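Local atomic coordinates of hypothetical protein (Neisseria meningitidis Z2491, PDB entry 2F46), a protein that is probably a phosphatase of a nonclassical, eukaryotic-like kind, expected to hydrolyse phosphate esters. Residues 45-50 / 103-108; 49-54 / 112-117. All coordinates share one frame; numbering follows the deposited sequence.

Contact 1. Residues 45-50 / 103-108. Unlike the reference sequence in segment 45-50: Ile46 (reference Val). Unlike the reference sequence in segment 103-108: Tyr103 (reference Ser).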
loop_
_atom_site.group_PDB
_atom_site.type_symbol
_atom_site.label_atom_id
_atom_site.label_comp_id
_atom_site.label_asym_id
_atom_site.label_seq_id
_atom_site.Cartn_x
_atom_site.Cartn_y
_atom_site.Cartn_z
ATOM N N THR A 45 -0.578 -0.400 11.720
ATOM C CA THR A 45 0.687 -0.354 10.975
ATOM C C THR A 45 0.500 0.427 9.686
ATOM O O THR A 45 -0.488 0.246 8.979
ATOM C CB THR A 45 1.155 -1.758 10.595
ATOM O OG1 THR A 45 1.178 -2.567 11.777
ATOM C CG2 THR A 45 2.525 -1.752 9.922
ATOM N N ILE A 46 1.452 1.325 9.409
ATOM C CA ILE A 46 1.505 2.144 8.201
ATOM C C ILE A 46 2.725 1.731 7.405
ATOM O O ILE A 46 3.836 1.707 7.949
ATOM C CB ILE A 46 1.634 3.653 8.534
ATOM C CG1 ILE A 46 0.297 4.192 9.057
ATOM C CG2 ILE A 46 2.158 4.482 7.343
ATOM C CD1 ILE A 46 -0.740 4.468 7.999
ATOM N N ILE A 47 2.515 1.440 6.126
ATOM C CA ILE A 47 3.581 1.212 5.153
ATOM C C ILE A 47 3.480 2.307 4.075
ATOM O O ILE A 47 2.420 2.504 3.452
ATOM C CB ILE A 47 3.510 -0.144 4.442
ATOM C CG1 ILE A 47 3.595 -1.276 5.475
ATOM C CG2 ILE A 47 4.668 -0.290 3.470
ATOM C CD1 ILE A 47 3.316 -2.678 4.950
ATOM N N CYS A 48 4.553 3.060 3.868
ATOM C CA CYS A 48 4.652 4.031 2.824
ATOM C C CYS A 48 5.501 3.525 1.721
ATOM O O CYS A 48 6.690 3.211 1.947
ATOM C CB CYS A 48 5.261 5.312 3.335
ATOM S SG CYS A 48 5.615 6.549 2.110
ATOM N N ASN A 49 4.898 3.434 0.542
ATOM C CA ASN A 49 5.609 2.911 -0.636
ATOM C C ASN A 49 6.087 3.957 -1.629
ATOM O O ASN A 49 6.370 3.655 -2.773
ATOM C CB ASN A 49 4.789 1.809 -1.359
ATOM C CG ASN A 49 4.598 0.557 -0.531
ATOM O OD1 ASN A 49 3.459 0.112 -0.293
ATOM N ND2 ASN A 49 5.711 -0.088 -0.125
ATOM N N ARG A 50 6.121 5.207 -1.146
ATOM C CA ARG A 50 6.428 6.386 -1.946
ATOM C C ARG A 50 7.742 6.979 -1.492
ATOM O O ARG A 50 7.874 7.315 -0.318
ATOM C CB ARG A 50 5.327 7.460 -1.803
ATOM C CG ARG A 50 5.404 8.507 -2.866
ATOM C CD ARG A 50 4.304 9.515 -2.694
ATOM N NE ARG A 50 4.294 10.363 -3.847
ATOM C CZ ARG A 50 3.492 11.396 -4.021
ATOM N NH1 ARG A 50 2.637 11.764 -3.085
ATOM N NH2 ARG A 50 3.562 12.063 -5.155
ATOM N N TYR A 103 -2.132 -5.868 12.913
ATOM C CA TYR A 103 -3.236 -5.580 11.981
ATOM C C TYR A 103 -4.282 -4.651 12.560
ATOM O O TYR A 103 -4.486 -4.603 13.764
ATOM C CB TYR A 103 -3.914 -6.899 11.579
ATOM C CG TYR A 103 -2.987 -7.947 11.015
ATOM C CD1 TYR A 103 -2.030 -7.625 10.044
ATOM C CD2 TYR A 103 -3.099 -9.269 11.377
ATOM C CE1 TYR A 103 -1.222 -8.571 9.518
ATOM C CE2 TYR A 103 -2.269 -10.239 10.843
ATOM C CZ TYR A 103 -1.320 -9.863 9.925
ATOM O OH TYR A 103 -0.513 -10.835 9.390
ATOM N N PRO A 104 -4.990 -3.907 11.706
ATOM C CA PRO A 104 -4.815 -3.835 10.267
ATOM C C PRO A 104 -3.645 -2.949 9.831
ATOM O O PRO A 104 -3.236 -2.047 10.570
ATOM C CB PRO A 104 -6.154 -3.232 9.769
ATOM C CG PRO A 104 -6.772 -2.601 10.889
ATOM C CD PRO A 104 -6.163 -3.137 12.151
ATOM N N VAL A 105 -3.202 -3.199 8.596
ATOM C CA VAL A 105 -2.130 -2.442 7.933
ATOM C C VAL A 105 -2.779 -1.480 6.946
ATOM O O VAL A 105 -3.744 -1.853 6.279
ATOM C CB VAL A 105 -1.162 -3.372 7.166
ATOM C CG1 VAL A 105 -0.093 -2.546 6.499
ATOM C CG2 VAL A 105 -0.522 -4.433 8.101
ATOM N N LEU A 106 -2.272 -0.252 6.857
ATOM C CA LEU A 106 -2.601 0.671 5.779
ATOM C C LEU A 106 -1.318 0.944 4.992
ATOM O O LEU A 106 -0.343 1.475 5.566
ATOM C CB LEU A 106 -3.127 1.988 6.343
ATOM C CG LEU A 106 -3.389 3.139 5.368
ATOM C CD1 LEU A 106 -4.236 2.780 4.240
ATOM C CD2 LEU A 106 -4.007 4.292 6.168
ATOM N N ALA A 107 -1.348 0.647 3.711
ATOM C CA ALA A 107 -0.251 0.986 2.800
ATOM C C ALA A 107 -0.663 2.119 1.889
ATOM O O ALA A 107 -1.806 2.163 1.423
ATOM C CB ALA A 107 0.189 -0.205 1.995
ATOM N N TYR A 108 0.239 3.060 1.637
ATOM C CA TYR A 108 -0.084 4.160 0.720
ATOM C C TYR A 108 1.075 4.522 -0.227
ATOM O O TYR A 108 2.246 4.199 0.049
ATOM C CB TYR A 108 -0.510 5.441 1.452
ATOM C CG TYR A 108 0.592 6.229 2.138
ATOM C CD1 TYR A 108 0.992 5.940 3.412
ATOM C CD2 TYR A 108 1.217 7.301 1.500
ATOM C CE1 TYR A 108 1.954 6.690 4.084
ATOM C CE2 TYR A 108 2.169 8.060 2.154
ATOM C CZ TYR A 108 2.569 7.739 3.438
ATOM O OH TYR A 108 3.539 8.489 4.053
#
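Strands 45-48 and 105-108 run parallel, 4.7 Å apart at the closest approach of their axes and 17° from exact alignment, with Thr45, Ile46, Ile47 and Cys48 opposite Val105, Leu106, Ala107 and Tyr108. The bonds follow the parallel pattern. Thr45 O takes Leu106 N nearly along its C=O axis, whereas Ile47 N approaches Leu106 O from the side, in the carbonyl plane. Ile47 O then receives Tyr108 N, and past the strand end Asn49 N gives Tyr108 O an almost straight bond of 2.8 Å; the link from Thr45 N to Pro104 O, beyond the cis peptide before Pro104, is weak. On one face the Tyr108 ring, its CG in the crowded position between backbone N and carbonyl carbon (chi1 74°), swings across to the neighbouring strand. Cys48 CA sits over a ring face, 4.3 Å from the centroid in a CH-pi contact, and Cys48 SG, anti to its backbone N, comes in obliquely to 3.5 Å from Tyr108 CZ. Ile46 splits its branches: CG2 meets the ring edge in plane, 3.9 Å from Tyr108 CE1, while CD1 lies alongside Leu106 CD2 at 3.7 Å. Phe61 of helix 61-68 covers this layer. On the face of Thr45, Ile47, Val105 and Ala107 the contacts across the strands are aliphatic: Ile47 CD1 crosses Val105 CG1 at 3.7 Å, and the CB atoms of Ile47 and Ala107 meet beneath helix 88-99. Numbered along the chain, the four parallel strands 24-27, 45-48, 75-78 and 105-108 lie in the order 1-4-2-3 across the helix-flanked sheet, the order of the cysteine-phosphatase fold.

Contact 2. Residues 49-54 / 112-117; sequences NRPDRE and GTRCSL
Arg114 and Glu54 meet end to end, the carboxylate tilted only 25° from the guanidinium plane. The salt bridge is bidentate and end-on: Arg114 NH2 lies 3.0 Å from Glu54 OE1, on the syn lone pair of that oxygen, while Arg114 NH1 meets Glu54 OE2 at 2.9 Å from above the carboxylate plane. A bend at chi3 (-95°) turns the guanidinium toward the loop, with Arg114 CD 3.6 Å from Asn49 O. Glu54 OE1 takes a second salt bridge of the same network, 2.8 Å from Arg50 NE, which it meets in the plane of the Arg50 guanidinium. The extended Arg50 chain thus crosses Arg114 obliquely, with the two guanidiniums 68° apart and Arg50 NE only 4.1 Å from Arg114 NH2; the shared carboxylate probably offsets this repulsion, and the two arginines in turn should favour its ionised form. Arg50 NH2 also pairs with Glu55. Helix 113-125 begins directly after Gly112, its N-cap, and Arg114 follows Cys109 after four intervening residues. This strand-loop-helix passage resembles the phosphate-binding P-loop of cysteine phosphatases, with a spacing one residue shorter than in the classical CX5R signature. Arg50 CA lies over one face of the Arg114 guanidinium, toward its rim, and Pro51 CD approaches Arg114 NH1 obliquely to 3.4 Å. Besides Glu54, Arg114 NH1 donates to Val81 O, so two acceptors set the group's rotation. Gly112 O receives both N and OG of Ser116. One helical residue on from Arg114, Cys115 SG faces the buried Asn49 OD1 at 3.3 Å, while Asn49 ND2 is held by Gln79 O.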
loop_
_atom_site.group_PDB
_atom_site.type_symbol
_atom_site.label_atom_id
_atom_site.label_comp_id
_atom_site.label_asym_id
_atom_site.label_seq_id
_atom_site.Cartn_x
_atom_site.Cartn_y
_atom_site.Cartn_z
ATOM N N ASN A 49 4.898 3.434 0.542
ATOM C CA ASN A 49 5.609 2.911 -0.636
ATOM C C ASN A 49 6.087 3.957 -1.629
ATOM O O ASN A 49 6.370 3.655 -2.773
ATOM C CB ASN A 49 4.789 1.809 -1.359
ATOM C CG ASN A 49 4.598 0.557 -0.531
ATOM O OD1 ASN A 49 3.459 0.112 -0.293
ATOM N ND2 ASN A 49 5.711 -0.088 -0.125
ATOM N N ARG A 50 6.121 5.207 -1.146
ATOM C CA ARG A 50 6.428 6.386 -1.946
ATOM C C ARG A 50 7.742 6.979 -1.492
ATOM O O ARG A 50 7.874 7.315 -0.318
ATOM C CB ARG A 50 5.327 7.460 -1.803
ATOM C CG ARG A 50 5.404 8.507 -2.866
ATOM C CD ARG A 50 4.304 9.515 -2.694
ATOM N NE ARG A 50 4.294 10.363 -3.847
ATOM C CZ ARG A 50 3.492 11.396 -4.021
ATOM N NH1 ARG A 50 2.637 11.764 -3.085
ATOM N NH2 ARG A 50 3.562 12.063 -5.155
ATOM N N PRO A 51 8.699 7.159 -2.419
ATOM C CA PRO A 51 9.864 7.986 -2.048
ATOM C C PRO A 51 9.427 9.387 -1.617
ATOM O O PRO A 51 8.497 9.939 -2.169
ATOM C CB PRO A 51 10.661 8.061 -3.354
ATOM C CG PRO A 51 10.164 6.890 -4.185
ATOM C CD PRO A 51 8.720 6.771 -3.838
ATOM N N ASP A 52 10.153 9.975 -0.664
ATOM C CA ASP A 52 9.917 11.369 -0.301
ATOM C C ASP A 52 10.290 12.250 -1.504
ATOM O O ASP A 52 11.169 11.866 -2.293
ATOM C CB ASP A 52 10.770 11.788 0.900
ATOM C CG ASP A 52 10.320 11.193 2.234
ATOM O OD1 ASP A 52 9.140 10.810 2.374
ATOM O OD2 ASP A 52 11.177 11.131 3.159
ATOM N N ARG A 53 9.617 13.394 -1.600
ATOM C CA ARG A 53 9.961 14.503 -2.525
ATOM C C ARG A 53 9.634 14.180 -3.968
ATOM O O ARG A 53 10.243 14.733 -4.890
ATOM C CB ARG A 53 11.424 14.932 -2.361
ATOM C CG ARG A 53 11.831 15.193 -0.939
ATOM C CD ARG A 53 11.002 16.296 -0.336
ATOM N NE ARG A 53 11.320 16.409 1.082
ATOM C CZ ARG A 53 12.333 17.122 1.587
ATOM N NH1 ARG A 53 13.130 17.845 0.800
ATOM N NH2 ARG A 53 12.549 17.093 2.902
ATOM N N GLU A 54 8.613 13.344 -4.179
ATOM C CA GLU A 54 8.066 13.191 -5.517
ATOM C C GLU A 54 7.326 14.445 -5.960
ATOM O O GLU A 54 7.363 14.770 -7.136
ATOM C CB GLU A 54 7.152 11.947 -5.638
ATOM C CG GLU A 54 7.921 10.658 -5.721
ATOM C CD GLU A 54 7.086 9.442 -6.157
ATOM O OE1 GLU A 54 5.840 9.508 -6.047
ATOM O OE2 GLU A 54 7.732 8.440 -6.617
ATOM N N GLY A 112 -1.888 4.673 -4.399
ATOM C CA GLY A 112 -2.181 3.301 -4.011
ATOM C C GLY A 112 -1.783 2.285 -5.070
ATOM O O GLY A 112 -1.826 1.079 -4.803
ATOM N N THR A 113 -1.339 2.733 -6.239
ATOM C CA THR A 113 -0.927 1.826 -7.317
ATOM C C THR A 113 0.229 0.927 -6.894
ATOM O O THR A 113 0.226 -0.273 -7.131
ATOM C CB THR A 113 -0.544 2.620 -8.564
ATOM O OG1 THR A 113 -1.734 3.309 -8.998
ATOM C CG2 THR A 113 -0.054 1.723 -9.683
ATOM N N ARG A 114 1.243 1.536 -6.298
ATOM C CA ARG A 114 2.421 0.719 -5.936
ATOM C C ARG A 114 2.101 -0.323 -4.890
ATOM O O ARG A 114 2.582 -1.477 -5.009
ATOM C CB ARG A 114 3.574 1.603 -5.491
ATOM C CG ARG A 114 4.213 2.345 -6.648
ATOM C CD ARG A 114 5.118 3.503 -6.162
ATOM N NE ARG A 114 4.371 4.752 -6.151
ATOM C CZ ARG A 114 4.953 5.944 -6.137
ATOM N NH1 ARG A 114 6.260 6.059 -6.066
ATOM N NH2 ARG A 114 4.197 7.030 -6.228
ATOM N N CYS A 115 1.289 0.039 -3.892
ATOM C CA CYS A 115 0.843 -0.894 -2.859
ATOM C C CYS A 115 0.109 -2.076 -3.512
ATOM O O CYS A 115 0.374 -3.263 -3.256
ATOM C CB CYS A 115 -0.036 -0.184 -1.831
ATOM S SG CYS A 115 0.591 1.471 -1.313
ATOM N N SER A 116 -0.800 -1.709 -4.418
ATOM C CA SER A 116 -1.631 -2.704 -5.066
ATOM C C SER A 116 -0.789 -3.627 -5.940
ATOM O O SER A 116 -1.063 -4.826 -6.063
ATOM C CB SER A 116 -2.747 -2.025 -5.852
ATOM O OG SER A 116 -3.565 -1.227 -5.022
ATOM N N LEU A 117 0.255 -3.094 -6.556
ATOM C CA LEU A 117 1.165 -3.937 -7.334
ATOM C C LEU A 117 2.015 -4.853 -6.455
ATOM O O LEU A 117 2.242 -6.033 -6.795
ATOM C CB LEU A 117 2.079 -3.093 -8.180
ATOM C CG LEU A 117 1.473 -2.479 -9.415
ATOM C CD1 LEU A 117 2.420 -1.510 -10.033
ATOM C CD2 LEU A 117 1.141 -3.528 -10.439
#

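Overall arrangement
After strands 18-21 and 24-27 and helix 35-41, the chain enters the middle of the sheet as strand 45-48 and passes directly into the loop that leads to helix 61-68. It then builds that helix, strand 75-78 and helix 88-99 before returning as strand 105-108, where contact 1 closes the excursion. After the turn that follows, helix 113-125 starts, and contact 2 closes a second loop from 49-54 to 112-117. The two closures cross, the second starting and ending a little further along than the first, and share Asn49 and Arg50. Cys115 SG joins them by packing on the backbone of Ala107 and Tyr108, so sheet core, outgoing loop and helix start meet.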